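Local coordinates for protein thymidylate synthase thyX (Helicobacter pylori, PDB 3N3Y) that probably catalyses the FAD-dependent reductive methylation of dUMP to dTMP, with methylenetetrahydrofolate as methyl donor, in a homotetramer whose active sites are shared between subunits, at residues L72-G75 against A76-E79; Q176-L179 against T180-S184; K186-K189 against E190-D193. All coordinates share one frame; numbering follows the deposited sequence.

Three local contacts, each confined to one helix or one helix start, converge on the shared dUMP and FAD sites of this tetramer. Interaction 1 opens helix 74-80, interaction 2 closes helix 172-182, and interaction 3 starts helix 189-201. The centre of interaction 3 lies about 11 Å from that of interaction 1 and about 10 Å from that of interaction 2. Ser73 OG hydrogen-bonds Glu190 OE1 at 2.6 Å, tying the starts of two helices together. Glu79 OE1 and Arg182 NH1, 3.3 Å apart, form a long, weak ion pair beside the nucleotide. Between interactions 2 and 3, the Ala187 methyl CB packs 3.4 Å from Arg182 O.

Interaction 1 of 3, residues L72-G75 against A76-E79; sequences LSRG and ALQE. With UMP (2'-deoxyuridine 5'-monophosphate), chain H; UMP (2'-deoxyuridine 5'-monophosphate), chain G.
Ser73 and Ala76 meet in an N-cap, where strand 64-73 gives way to helix 74-80. Among the capping and backbone bonds, Ser73 OG accepts from Ala76 N at 3.0 Å with an N-H...O angle of 154°. The hydroxyl lies between the backbone N and the carbonyl carbon (chi1 77°), a torsion that turns it back over the first helical turn, and the same oxygen is also bonded to Glu190. Two regular helical bonds follow, Leu77 N to Ser73 O and Gln78 N to Arg74 O.

Apolar contact comes from Leu72, whose CD1 rests 3.7 Å from Ala76 CB.

Polar side chains reach two nucleotides and the second subunit. Gln78 NE2 bonds to Arg74 O of the second subunit. The Glu79 carboxylate lies over one face of the uracil of one dUMP, its CD 3.3 Å from N3. At the other dUMP the Arg74 guanidinium meets the phosphate at its edge, with phosphorus in its plane, while NE forms a salt bridge with Glu160 of the second subunit. Its NH1 donates to OP1 of that phosphate at 2.6 Å, and NH2 reaches the same oxygen only weakly, at 3.1 Å.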
ATOM      1  N   LEU A  72      14.575  -0.762 -21.145  1.00 30.94           N
ATOM      2  CA  LEU A  72      13.447  -1.653 -20.955  1.00 28.61           C
ATOM      3  C   LEU A  72      12.357  -1.219 -21.949  1.00 30.47           C
ATOM      4  O   LEU A  72      12.183  -0.017 -22.209  1.00 35.57           O
ATOM      5  CB  LEU A  72      12.949  -1.542 -19.505  1.00 29.44           C
ATOM      6  CG  LEU A  72      11.891  -2.550 -19.059  1.00 28.30           C
ATOM      7  CD1 LEU A  72      12.520  -3.918 -18.866  1.00 31.83           C
ATOM      8  CD2 LEU A  72      11.157  -2.084 -17.802  1.00 32.28           C
ATOM      9  N   SER A  73      11.641  -2.172 -22.530  1.00 24.61           N
ATOM     10  CA  SER A  73      10.583  -1.824 -23.470  1.00 26.65           C
ATOM     11  C   SER A  73       9.369  -1.277 -22.716  1.00 29.18           C
ATOM     12  O   SER A  73       9.196  -1.554 -21.524  1.00 25.11           O
ATOM     13  CB  SER A  73      10.178  -3.042 -24.309  1.00 25.18           C
ATOM     14  OG  SER A  73       9.358  -3.945 -23.593  1.00 23.72           O
ATOM     15  N   ARG A  74       8.537  -0.502 -23.411  1.00 26.52           N
ATOM     16  CA  ARG A  74       7.282  -0.014 -22.839  1.00 26.72           C
ATOM     17  C   ARG A  74       6.371  -1.182 -22.484  1.00 27.78           C
ATOM     18  O   ARG A  74       5.629  -1.123 -21.492  1.00 27.51           O
ATOM     19  CB  ARG A  74       6.541   0.911 -23.809  1.00 27.90           C
ATOM     20  CG  ARG A  74       7.337   2.104 -24.293  1.00 34.09           C
ATOM     21  CD  ARG A  74       7.065   3.351 -23.493  1.00 34.02           C
ATOM     22  NE  ARG A  74       5.675   3.782 -23.604  1.00 36.35           N
ATOM     23  CZ  ARG A  74       5.147   4.766 -22.877  1.00 42.15           C
ATOM     24  NH1 ARG A  74       5.899   5.416 -21.986  1.00 37.09           N
ATOM     25  NH2 ARG A  74       3.863   5.093 -23.022  1.00 42.58           N
ATOM     26  N   GLY A  75       6.410  -2.229 -23.314  1.00 26.84           N
ATOM     27  CA  GLY A  75       5.635  -3.425 -23.064  1.00 25.25           C
ATOM     28  C   GLY A  75       5.984  -4.036 -21.717  1.00 29.51           C
ATOM     29  O   GLY A  75       5.095  -4.447 -20.964  1.00 30.85           O
ATOM     30  N   ALA A  76       7.276  -4.083 -21.401  1.00 23.98           N
ATOM     31  CA  ALA A  76       7.722  -4.627 -20.110  1.00 30.15           C
ATOM     32  C   ALA A  76       7.425  -3.656 -18.968  1.00 28.86           C
ATOM     33  O   ALA A  76       7.176  -4.072 -17.837  1.00 25.79           O
ATOM     34  CB  ALA A  76       9.210  -4.969 -20.141  1.00 26.22           C
ATOM     35  N   LEU A  77       7.467  -2.360 -19.267  1.00 25.37           N
ATOM     36  CA  LEU A  77       7.056  -1.347 -18.302  1.00 26.80           C
ATOM     37  C   LEU A  77       5.602  -1.579 -17.860  1.00 28.79           C
ATOM     38  O   LEU A  77       5.274  -1.400 -16.702  1.00 26.00           O
ATOM     39  CB  LEU A  77       7.204   0.053 -18.901  1.00 27.77           C
ATOM     40  CG  LEU A  77       6.713   1.200 -18.020  1.00 27.87           C
ATOM     41  CD1 LEU A  77       7.604   1.286 -16.766  1.00 33.06           C
ATOM     42  CD2 LEU A  77       6.691   2.526 -18.777  1.00 27.56           C
ATOM     43  N   GLN A  78       4.738  -1.972 -18.794  1.00 28.90           N
ATOM     44  CA  GLN A  78       3.335  -2.266 -18.471  1.00 29.25           C
ATOM     45  C   GLN A  78       3.258  -3.283 -17.345  1.00 28.16           C
ATOM     46  O   GLN A  78       2.441  -3.149 -16.437  1.00 28.86           O
ATOM     47  CB  GLN A  78       2.579  -2.835 -19.689  1.00 33.35           C
ATOM     48  CG  GLN A  78       2.259  -1.869 -20.821  1.00 32.03           C
ATOM     49  CD  GLN A  78       0.942  -1.127 -20.601  1.00 36.41           C
ATOM     50  OE1 GLN A  78       0.411  -1.077 -19.482  1.00 37.52           O
ATOM     51  NE2 GLN A  78       0.412  -0.556 -21.665  1.00 33.52           N
ATOM     52  N   GLU A  79       4.108  -4.304 -17.408  1.00 25.40           N
ATOM     53  CA  GLU A  79       4.107  -5.363 -16.400  1.00 27.60           C
ATOM     54  C   GLU A  79       4.818  -4.959 -15.104  1.00 26.62           C
ATOM     55  O   GLU A  79       4.354  -5.273 -14.010  1.00 31.91           O
ATOM     56  CB  GLU A  79       4.721  -6.640 -16.971  1.00 32.80           C
ATOM     57  CG  GLU A  79       4.040  -7.110 -18.252  1.00 35.71           C
ATOM     58  CD  GLU A  79       4.551  -8.466 -18.731  1.00 44.14           C
ATOM     59  OE1 GLU A  79       5.434  -9.037 -18.049  1.00 46.58           O
ATOM     60  OE2 GLU A  79       4.068  -8.963 -19.782  1.00 44.56           O
TER
HETATM   61  N1  UMP H 304       0.411  -8.536 -16.951  1.00 38.04           N
HETATM   62  C2  UMP H 304       1.598  -8.665 -16.260  1.00 37.28           C
HETATM   63  N3  UMP H 304       2.442  -9.716 -16.538  1.00 38.61           N
HETATM   64  C4  UMP H 304       2.102 -10.638 -17.509  1.00 37.68           C
HETATM   65  C5  UMP H 304       0.901 -10.503 -18.204  1.00 36.37           C
HETATM   66  C6  UMP H 304       0.058  -9.437 -17.921  1.00 33.16           C
HETATM   67  O2  UMP H 304       1.891  -7.834 -15.401  1.00 33.07           O
HETATM   68  O4  UMP H 304       2.867 -11.568 -17.752  1.00 33.33           O
HETATM   69  C1' UMP H 304      -0.445  -7.386 -16.635  1.00 32.78           C
HETATM   70  C2' UMP H 304       0.207  -6.136 -17.238  1.00 31.77           C
HETATM   71  C3' UMP H 304      -0.912  -5.439 -17.984  1.00 30.68           C
HETATM   72  C4' UMP H 304      -1.921  -6.549 -18.231  1.00 34.22           C
HETATM   73  O3' UMP H 304      -1.495  -4.434 -17.181  1.00 28.53           O
HETATM   74  O4' UMP H 304      -1.698  -7.556 -17.256  1.00 34.66           O
HETATM   75  C5' UMP H 304      -1.769  -7.130 -19.634  1.00 35.94           C
HETATM   76  O5' UMP H 304      -0.396  -7.333 -19.910  1.00 37.53           O
HETATM   77  P   UMP H 304       0.108  -8.027 -21.289  1.00 38.83           P
HETATM   78  OP1 UMP H 304      -0.489  -7.245 -22.427  1.00 37.01           O
HETATM   79  OP2 UMP H 304      -0.297  -9.485 -21.349  1.00 36.77           O
HETATM   80  OP3 UMP H 304       1.596  -7.984 -21.316  1.00 39.99           O
HETATM   81  N1  UMP G 301       2.818   9.012 -16.534  1.00 28.42           N
HETATM   82  C2  UMP G 301       1.504   9.129 -16.129  1.00 28.95           C
HETATM   83  N3  UMP G 301       0.763  10.216 -16.555  1.00 30.29           N
HETATM   84  C4  UMP G 301       1.338  11.167 -17.386  1.00 32.30           C
HETATM   85  C5  UMP G 301       2.667  11.047 -17.794  1.00 27.92           C
HETATM   86  C6  UMP G 301       3.395   9.951 -17.357  1.00 30.28           C
HETATM   87  O2  UMP G 301       1.007   8.268 -15.393  1.00 27.16           O
HETATM   88  O4  UMP G 301       0.664  12.118 -17.764  1.00 34.36           O
HETATM   89  C1' UMP G 301       3.579   7.839 -16.099  1.00 26.00           C
HETATM   90  C2' UMP G 301       3.063   6.646 -16.900  1.00 25.27           C
HETATM   91  C3' UMP G 301       4.326   5.914 -17.310  1.00 28.50           C
HETATM   92  C4' UMP G 301       5.395   6.997 -17.325  1.00 28.41           C
HETATM   93  O3' UMP G 301       4.649   4.965 -16.324  1.00 30.59           O
HETATM   94  O4' UMP G 301       4.945   7.990 -16.425  1.00 31.04           O
HETATM   95  C5' UMP G 301       5.566   7.620 -18.718  1.00 32.47           C
HETATM   96  O5' UMP G 301       4.288   7.811 -19.287  1.00 33.50           O
HETATM   97  P   UMP G 301       3.995   8.540 -20.688  1.00 33.07           P
HETATM   98  OP1 UMP G 301       4.712   7.732 -21.723  1.00 31.27           O
HETATM   99  OP2 UMP G 301       4.435   9.986 -20.647  1.00 35.43           O
HETATM  100  OP3 UMP G 301       2.524   8.543 -20.943  1.00 37.00           O

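Interaction 2 of 3, residues Q176-L179 against T180-S184; sequences QNLL and TLRSS. With FAD (flavin-adenine dinucleotide), chain F.
Leu178 and Arg182, one turn apart on helix 172-182, cross at an angle so that Leu178 CD1 comes to 3.5 Å from Arg182 CG. The methyl thus meets the aliphatic root of the arginine and leaves the guanidinium to reach on toward the ligands. There the flat group turns one face to the flavin: the ring methyl C8M of FAD sits 3.4 Å above its plane, displaced toward the rim. Two further partners fix the rotation of the group, since NE donates to His83 and NH2 to O2 of the bound dUMP. One arginine therefore spans both ligands: the guanidinium lies nearly parallel to the dimethylbenzene ring, above its methyl-bearing rim, while NH2 holds the pyrimidine.

Asn177 and Leu181 also lean across one another, with Leu181 CD1 3.6 Å from Asn177 OD1. The amide sits with CG anti to the backbone N (chi1 -177°), which sends ND2 out to the pyrophosphate, where it donates to FAD O1P at 3.2 Å. Phe54 of the third subunit packs against both Asn177 and Leu181.

Toward the helix end, two hydroxyls turn back onto the backbone. Thr180 OG1 donates to Gln176 O at 3.0 Å and Ser183 OG to Leu179 O at 2.7 Å. Each carbonyl also takes the amide N of the same residue, which arrives from the opposite face of the carbonyl plane, so a two-bond grip closes the turn. Ser183 OG has a further hydrogen-bond partner in His216.

Such doubly used carbonyls are familiar where a serine or threonine hydroxyl returns to the carbonyl four residues earlier, in a helix or at its end. Here the helix carries part of the composite ThyX active site, in which Arg182 is predicted to help ionise N3 of dUMP and FAD is bound among three subunits.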
ATOM      1  N   GLN A 176      11.766  -9.470  -3.203  1.00 28.03           N
ATOM      2  CA  GLN A 176      11.685 -10.934  -3.230  1.00 34.07           C
ATOM      3  C   GLN A 176      10.484 -11.398  -4.035  1.00 31.89           C
ATOM      4  O   GLN A 176      10.604 -12.315  -4.833  1.00 30.35           O
ATOM      5  CB  GLN A 176      11.603 -11.547  -1.830  1.00 30.66           C
ATOM      6  CG  GLN A 176      12.886 -11.486  -1.035  1.00 34.54           C
ATOM      7  CD  GLN A 176      12.769 -12.239   0.289  1.00 40.84           C
ATOM      8  OE1 GLN A 176      13.759 -12.750   0.819  1.00 46.35           O
ATOM      9  NE2 GLN A 176      11.556 -12.320   0.817  1.00 33.00           N
ATOM     10  N   ASN A 177       9.322 -10.790  -3.773  1.00 30.08           N
ATOM     11  CA  ASN A 177       8.089 -11.086  -4.495  1.00 30.68           C
ATOM     12  C   ASN A 177       8.302 -10.896  -6.012  1.00 32.22           C
ATOM     13  O   ASN A 177       8.090 -11.812  -6.792  1.00 33.16           O
ATOM     14  CB  ASN A 177       6.929 -10.210  -3.958  1.00 30.52           C
ATOM     15  CG  ASN A 177       5.562 -10.522  -4.627  1.00 36.63           C
ATOM     16  OD1 ASN A 177       5.097 -11.668  -4.644  1.00 34.66           O
ATOM     17  ND2 ASN A 177       4.925  -9.487  -5.176  1.00 34.42           N
ATOM     18  N   LEU A 178       8.755  -9.708  -6.406  1.00 31.51           N
ATOM     19  CA  LEU A 178       9.083  -9.409  -7.794  1.00 31.72           C
ATOM     20  C   LEU A 178       9.949 -10.503  -8.443  1.00 35.46           C
ATOM     21  O   LEU A 178       9.588 -11.033  -9.499  1.00 33.39           O
ATOM     22  CB  LEU A 178       9.785  -8.050  -7.902  1.00 26.97           C
ATOM     23  CG  LEU A 178      10.119  -7.554  -9.317  1.00 33.69           C
ATOM     24  CD1 LEU A 178       8.883  -7.591 -10.194  1.00 34.01           C
ATOM     25  CD2 LEU A 178      10.696  -6.135  -9.294  1.00 33.66           C
ATOM     26  N   LEU A 179      11.076 -10.834  -7.808  1.00 34.02           N
ATOM     27  CA  LEU A 179      12.012 -11.811  -8.357  1.00 33.45           C
ATOM     28  C   LEU A 179      11.368 -13.169  -8.544  1.00 35.93           C
ATOM     29  O   LEU A 179      11.586 -13.827  -9.560  1.00 39.64           O
ATOM     30  CB  LEU A 179      13.256 -11.945  -7.494  1.00 32.02           C
ATOM     31  CG  LEU A 179      14.132 -10.698  -7.400  1.00 37.89           C
ATOM     32  CD1 LEU A 179      15.369 -10.993  -6.573  1.00 40.34           C
ATOM     33  CD2 LEU A 179      14.524 -10.209  -8.769  1.00 41.10           C
ATOM     34  N   THR A 180      10.551 -13.578  -7.585  1.00 32.57           N
ATOM     35  CA  THR A 180       9.846 -14.849  -7.689  1.00 38.94           C
ATOM     36  C   THR A 180       8.857 -14.892  -8.862  1.00 40.53           C
ATOM     37  O   THR A 180       8.884 -15.820  -9.668  1.00 41.17           O
ATOM     38  CB  THR A 180       9.108 -15.169  -6.383  1.00 39.84           C
ATOM     39  OG1 THR A 180      10.055 -15.192  -5.316  1.00 42.77           O
ATOM     40  CG2 THR A 180       8.400 -16.523  -6.460  1.00 38.45           C
ATOM     41  N   LEU A 181       7.982 -13.891  -8.948  1.00 41.17           N
ATOM     42  CA  LEU A 181       6.954 -13.847  -9.996  1.00 37.73           C
ATOM     43  C   LEU A 181       7.545 -13.707 -11.412  1.00 38.56           C
ATOM     44  O   LEU A 181       7.028 -14.285 -12.362  1.00 41.32           O
ATOM     45  CB  LEU A 181       5.955 -12.704  -9.730  1.00 35.04           C
ATOM     46  CG  LEU A 181       4.926 -12.864  -8.600  1.00 41.66           C
ATOM     47  CD1 LEU A 181       4.347 -11.532  -8.160  1.00 37.94           C
ATOM     48  CD2 LEU A 181       3.801 -13.813  -8.998  1.00 44.83           C
ATOM     49  N   ARG A 182       8.626 -12.944 -11.547  1.00 33.80           N
ATOM     50  CA  ARG A 182       9.108 -12.554 -12.865  1.00 37.25           C
ATOM     51  C   ARG A 182      10.287 -13.383 -13.388  1.00 37.84           C
ATOM     52  O   ARG A 182      10.637 -13.266 -14.552  1.00 37.80           O
ATOM     53  CB  ARG A 182       9.439 -11.056 -12.904  1.00 34.95           C
ATOM     54  CG  ARG A 182       8.258 -10.160 -12.528  1.00 33.51           C
ATOM     55  CD  ARG A 182       7.086 -10.369 -13.480  1.00 32.80           C
ATOM     56  NE  ARG A 182       6.000  -9.436 -13.206  1.00 32.33           N
ATOM     57  CZ  ARG A 182       4.895  -9.312 -13.947  1.00 36.48           C
ATOM     58  NH1 ARG A 182       4.725 -10.057 -15.030  1.00 34.55           N
ATOM     59  NH2 ARG A 182       3.957  -8.437 -13.603  1.00 33.63           N
ATOM     60  N   SER A 183      10.881 -14.214 -12.535  1.00 37.33           N
ATOM     61  CA  SER A 183      11.928 -15.135 -12.955  1.00 39.31           C
ATOM     62  C   SER A 183      11.310 -16.489 -13.307  1.00 44.50           C
ATOM     63  O   SER A 183      12.001 -17.410 -13.746  1.00 48.30           O
ATOM     64  CB  SER A 183      12.994 -15.307 -11.859  1.00 42.99           C
ATOM     65  OG  SER A 183      12.495 -16.059 -10.760  1.00 45.45           O
ATOM     66  N   SER A 184      10.005 -16.602 -13.097  1.00 41.76           N
ATOM     67  CA  SER A 184       9.267 -17.815 -13.431  1.00 41.30           C
ATOM     68  C   SER A 184       9.237 -18.101 -14.939  1.00 43.26           C
ATOM     69  O   SER A 184       9.422 -17.192 -15.764  1.00 40.33           O
ATOM     70  CB  SER A 184       7.840 -17.673 -12.937  1.00 38.11           C
ATOM     71  OG  SER A 184       6.969 -18.392 -13.774  1.00 41.89           O
TER
HETATM   72  PA  FAD F 304       2.395  -5.904  -5.644  1.00 31.19           P
HETATM   73  O1A FAD F 304       3.708  -5.167  -5.559  1.00 32.29           O
HETATM   74  O2A FAD F 304       1.294  -5.193  -6.387  1.00 28.10           O
HETATM   75  O5B FAD F 304       1.948  -6.313  -4.167  1.00 32.11           O
HETATM   76  C5B FAD F 304       2.883  -6.853  -3.251  1.00 32.87           C
HETATM   77  C4B FAD F 304       2.055  -7.609  -2.237  1.00 30.54           C
HETATM   78  O4B FAD F 304       1.222  -6.680  -1.561  1.00 32.85           O
HETATM   79  C3B FAD F 304       1.112  -8.573  -2.934  1.00 31.04           C
HETATM   80  O3B FAD F 304       1.699  -9.843  -3.130  1.00 38.09           O
HETATM   81  C2B FAD F 304      -0.095  -8.604  -2.028  1.00 34.20           C
HETATM   82  O2B FAD F 304       0.172  -9.503  -0.982  1.00 38.76           O
HETATM   83  C1B FAD F 304      -0.068  -7.230  -1.392  1.00 32.74           C
HETATM   84  N9A FAD F 304      -1.012  -6.262  -1.960  1.00 35.03           N
HETATM   85  C8A FAD F 304      -0.672  -5.141  -2.666  1.00 32.22           C
HETATM   86  N7A FAD F 304      -1.816  -4.490  -2.968  1.00 37.16           N
HETATM   87  C5A FAD F 304      -2.868  -5.174  -2.461  1.00 31.50           C
HETATM   88  C6A FAD F 304      -4.238  -4.948  -2.504  1.00 37.12           C
HETATM   89  N6A FAD F 304      -4.732  -3.788  -2.966  1.00 36.73           N
HETATM   90  N1A FAD F 304      -5.067  -5.854  -1.884  1.00 32.15           N
HETATM   91  C2A FAD F 304      -4.551  -6.960  -1.241  1.00 33.82           C
HETATM   92  N3A FAD F 304      -3.197  -7.177  -1.209  1.00 33.44           N
HETATM   93  C4A FAD F 304      -2.376  -6.293  -1.819  1.00 32.94           C
HETATM   94  N1  FAD F 304      -2.547  -8.959 -14.445  1.00 30.46           N
HETATM   95  C2  FAD F 304      -3.710  -8.819 -15.190  1.00 32.64           C
HETATM   96  O2  FAD F 304      -4.491  -7.891 -14.986  1.00 29.98           O
HETATM   97  N3  FAD F 304      -4.007  -9.715 -16.189  1.00 34.95           N
HETATM   98  C4  FAD F 304      -3.145 -10.762 -16.442  1.00 38.92           C
HETATM   99  O4  FAD F 304      -3.422 -11.557 -17.340  1.00 40.73           O
HETATM  100  C4X FAD F 304      -1.975 -10.907 -15.691  1.00 35.45           C
HETATM  101  N5  FAD F 304      -1.122 -11.950 -15.943  1.00 37.91           N
HETATM  102  C5X FAD F 304       0.042 -12.099 -15.223  1.00 42.21           C
HETATM  103  C6  FAD F 304       0.889 -13.166 -15.525  1.00 38.44           C
HETATM  104  C7  FAD F 304       2.063 -13.339 -14.807  1.00 40.37           C
HETATM  105  C7M FAD F 304       2.971 -14.496 -15.130  1.00 38.41           C
HETATM  106  C8  FAD F 304       2.396 -12.437 -13.797  1.00 35.13           C
HETATM  107  C8M FAD F 304       3.672 -12.637 -13.029  1.00 34.16           C
HETATM  108  C9  FAD F 304       1.545 -11.370 -13.492  1.00 35.96           C
HETATM  109  C9A FAD F 304       0.359 -11.187 -14.212  1.00 36.56           C
HETATM  110  N10 FAD F 304      -0.507 -10.131 -13.944  1.00 37.16           N
HETATM  111  C10 FAD F 304      -1.669  -9.996 -14.689  1.00 34.57           C
HETATM  112  C1' FAD F 304      -0.203  -9.116 -12.869  1.00 32.69           C
HETATM  113  C2' FAD F 304      -0.648  -9.576 -11.480  1.00 34.87           C
HETATM  114  O2' FAD F 304      -2.051  -9.655 -11.421  1.00 33.12           O
HETATM  115  C3' FAD F 304      -0.139  -8.635 -10.376  1.00 35.34           C
HETATM  116  O3' FAD F 304      -0.762  -7.367 -10.421  1.00 32.75           O
HETATM  117  C4' FAD F 304       1.372  -8.408 -10.453  1.00 37.61           C
HETATM  118  O4' FAD F 304       2.013  -9.651 -10.658  1.00 42.39           O
HETATM  119  C5' FAD F 304       1.886  -7.780  -9.161  1.00 34.60           C
HETATM  120  O5' FAD F 304       1.718  -8.754  -8.147  1.00 36.21           O
HETATM  121  P   FAD F 304       1.517  -8.403  -6.580  1.00 32.39           P
HETATM  122  O1P FAD F 304       1.778  -9.639  -5.753  1.00 36.92           O
HETATM  123  O2P FAD F 304       0.150  -7.833  -6.329  1.00 33.72           O
HETATM  124  O3P FAD F 304       2.693  -7.348  -6.288  1.00 32.51           O

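Interaction 3 of 3, residues K186-K189 against E190-D193; sequences KALK and EMQD
Gln192 meets Ala187 through its flat amide: Ala187 O lies near the amide plane, 12° out of it, and takes the N-H of NE2 at 2.8 Å. At the carbonyl the approach is different: the nitrogen stands above the C=O plane and off its lone pairs. The chain runs extended beyond CG, which itself lies anti to the carbonyl carbon (chi1 -53°), and this carries the amide back past the helix start. On the way Gln192 CG packs 4.0 Å from the Ala187 methyl CB.

The second flat group, the Asp193 carboxylate, is met on the syn lone pair of OD2 by Lys189 NZ, 3.2 Å away. This i to i+4 salt bridge is made by a lysine whose chain folds back across the acid; Lys189 CE is 3.6 Å from Asp193 OD1. Lys189 is exposed, so the pair belongs to the outer side of the turn.

The Glu190 carboxylate, by contrast, faces inward: with CG anti to the backbone N (chi1 -168°) and an extended chain, it reaches the subunit interface, where OE1 bonds to Tyr156 of the second subunit as well as to the N-cap hydroxyl of Ser73. The same tyrosine packs on Leu188.

Leu188 occupies the N-cap position. Its carbonyl accepts from Gln192 N at 3.0 Å and, weakly, from Met191 N, and Asp193 N follows with a bond to Lys189 O. Leu188 CB and Met191 CG touch loosely at 4.2 Å, while Leu188 and Met191 both pack on Glu79.

Overall this is a helix N-terminus in which the Gln192 amide holds the carbonyl of Ala187, the residue before the N-cap, placing the start of helix 189-201 next to the dUMP and FAD sites of ThyX.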
ATOM      1  N   LYS A 186       6.593 -18.867 -16.530  1.00 39.30           N
ATOM      2  CA  LYS A 186       5.333 -18.318 -17.027  1.00 42.52           C
ATOM      3  C   LYS A 186       5.517 -16.860 -17.443  1.00 40.26           C
ATOM      4  O   LYS A 186       4.713 -16.313 -18.187  1.00 36.85           O
ATOM      5  CB  LYS A 186       4.260 -18.383 -15.941  1.00 48.51           C
ATOM      6  CG  LYS A 186       3.870 -19.784 -15.528  1.00 54.05           C
ATOM      7  CD  LYS A 186       2.963 -20.418 -16.561  1.00 54.57           C
ATOM      8  CE  LYS A 186       2.808 -21.898 -16.285  1.00 61.23           C
ATOM      9  NZ  LYS A 186       4.144 -22.566 -16.264  1.00 62.39           N
ATOM     10  N   ALA A 187       6.580 -16.235 -16.944  1.00 40.25           N
ATOM     11  CA  ALA A 187       6.817 -14.815 -17.163  1.00 35.90           C
ATOM     12  C   ALA A 187       7.373 -14.491 -18.556  1.00 37.02           C
ATOM     13  O   ALA A 187       8.076 -15.295 -19.186  1.00 39.13           O
ATOM     14  CB  ALA A 187       7.733 -14.249 -16.075  1.00 29.39           C
ATOM     15  N   LEU A 188       7.060 -13.290 -19.019  1.00 34.08           N
ATOM     16  CA  LEU A 188       7.579 -12.790 -20.283  1.00 37.73           C
ATOM     17  C   LEU A 188       9.109 -12.798 -20.277  1.00 34.31           C
ATOM     18  O   LEU A 188       9.743 -12.358 -19.310  1.00 33.24           O
ATOM     19  CB  LEU A 188       7.049 -11.375 -20.525  1.00 35.03           C
ATOM     20  CG  LEU A 188       7.393 -10.729 -21.858  1.00 38.09           C
ATOM     21  CD1 LEU A 188       6.641 -11.435 -23.001  1.00 35.26           C
ATOM     22  CD2 LEU A 188       7.083  -9.246 -21.799  1.00 35.34           C
ATOM     23  N   LYS A 189       9.698 -13.304 -21.358  1.00 32.71           N
ATOM     24  CA  LYS A 189      11.149 -13.407 -21.463  1.00 30.20           C
ATOM     25  C   LYS A 189      11.873 -12.134 -21.014  1.00 35.47           C
ATOM     26  O   LYS A 189      12.894 -12.203 -20.339  1.00 36.09           O
ATOM     27  CB  LYS A 189      11.539 -13.762 -22.899  1.00 40.62           C
ATOM     28  CG  LYS A 189      13.029 -13.725 -23.195  1.00 42.16           C
ATOM     29  CD  LYS A 189      13.827 -14.593 -22.235  1.00 49.54           C
ATOM     30  CE  LYS A 189      15.227 -14.863 -22.787  1.00 55.90           C
ATOM     31  NZ  LYS A 189      15.712 -13.770 -23.703  1.00 56.94           N
ATOM     32  N   GLU A 190      11.354 -10.968 -21.390  1.00 35.66           N
ATOM     33  CA  GLU A 190      12.034  -9.726 -21.049  1.00 34.52           C
ATOM     34  C   GLU A 190      12.010  -9.472 -19.545  1.00 32.60           C
ATOM     35  O   GLU A 190      12.943  -8.895 -18.989  1.00 32.50           O
ATOM     36  CB  GLU A 190      11.441  -8.528 -21.801  1.00 32.85           C
ATOM     37  CG  GLU A 190      12.301  -7.259 -21.708  1.00 33.10           C
ATOM     38  CD  GLU A 190      11.676  -6.034 -22.408  1.00 35.09           C
ATOM     39  OE1 GLU A 190      10.610  -6.171 -23.060  1.00 33.21           O
ATOM     40  OE2 GLU A 190      12.251  -4.926 -22.281  1.00 32.70           O
ATOM     41  N   MET A 191      10.927  -9.887 -18.902  1.00 29.43           N
ATOM     42  CA  MET A 191      10.792  -9.760 -17.461  1.00 31.89           C
ATOM     43  C   MET A 191      11.696 -10.746 -16.708  1.00 34.68           C
ATOM     44  O   MET A 191      12.161 -10.451 -15.601  1.00 32.60           O
ATOM     45  CB  MET A 191       9.323  -9.918 -17.044  1.00 32.26           C
ATOM     46  CG  MET A 191       8.432  -8.789 -17.577  1.00 35.49           C
ATOM     47  SD  MET A 191       8.982  -7.127 -17.054  1.00 38.27           S
ATOM     48  CE  MET A 191       8.519  -7.167 -15.317  1.00 31.68           C
ATOM     49  N   GLN A 192      11.949 -11.910 -17.301  1.00 33.08           N
ATOM     50  CA  GLN A 192      12.905 -12.847 -16.705  1.00 36.86           C
ATOM     51  C   GLN A 192      14.308 -12.249 -16.778  1.00 33.21           C
ATOM     52  O   GLN A 192      15.074 -12.323 -15.822  1.00 35.25           O
ATOM     53  CB  GLN A 192      12.864 -14.216 -17.381  1.00 30.95           C
ATOM     54  CG  GLN A 192      11.479 -14.838 -17.469  1.00 33.80           C
ATOM     55  CD  GLN A 192      11.524 -16.236 -18.067  1.00 38.87           C
ATOM     56  OE1 GLN A 192      12.570 -16.878 -18.066  1.00 40.26           O
ATOM     57  NE2 GLN A 192      10.392 -16.717 -18.567  1.00 38.96           N
ATOM     58  N   ASP A 193      14.632 -11.623 -17.898  1.00 28.68           N
ATOM     59  CA  ASP A 193      15.913 -10.946 -18.013  1.00 30.96           C
ATOM     60  C   ASP A 193      16.026  -9.762 -17.049  1.00 33.26           C
ATOM     61  O   ASP A 193      17.099  -9.493 -16.512  1.00 31.87           O
ATOM     62  CB  ASP A 193      16.160 -10.469 -19.443  1.00 32.07           C
ATOM     63  CG  ASP A 193      16.217 -11.618 -20.452  1.00 44.66           C
ATOM     64  OD1 ASP A 193      16.261 -12.799 -20.030  1.00 47.25           O
ATOM     65  OD2 ASP A 193      16.215 -11.331 -21.674  1.00 46.48           O
TER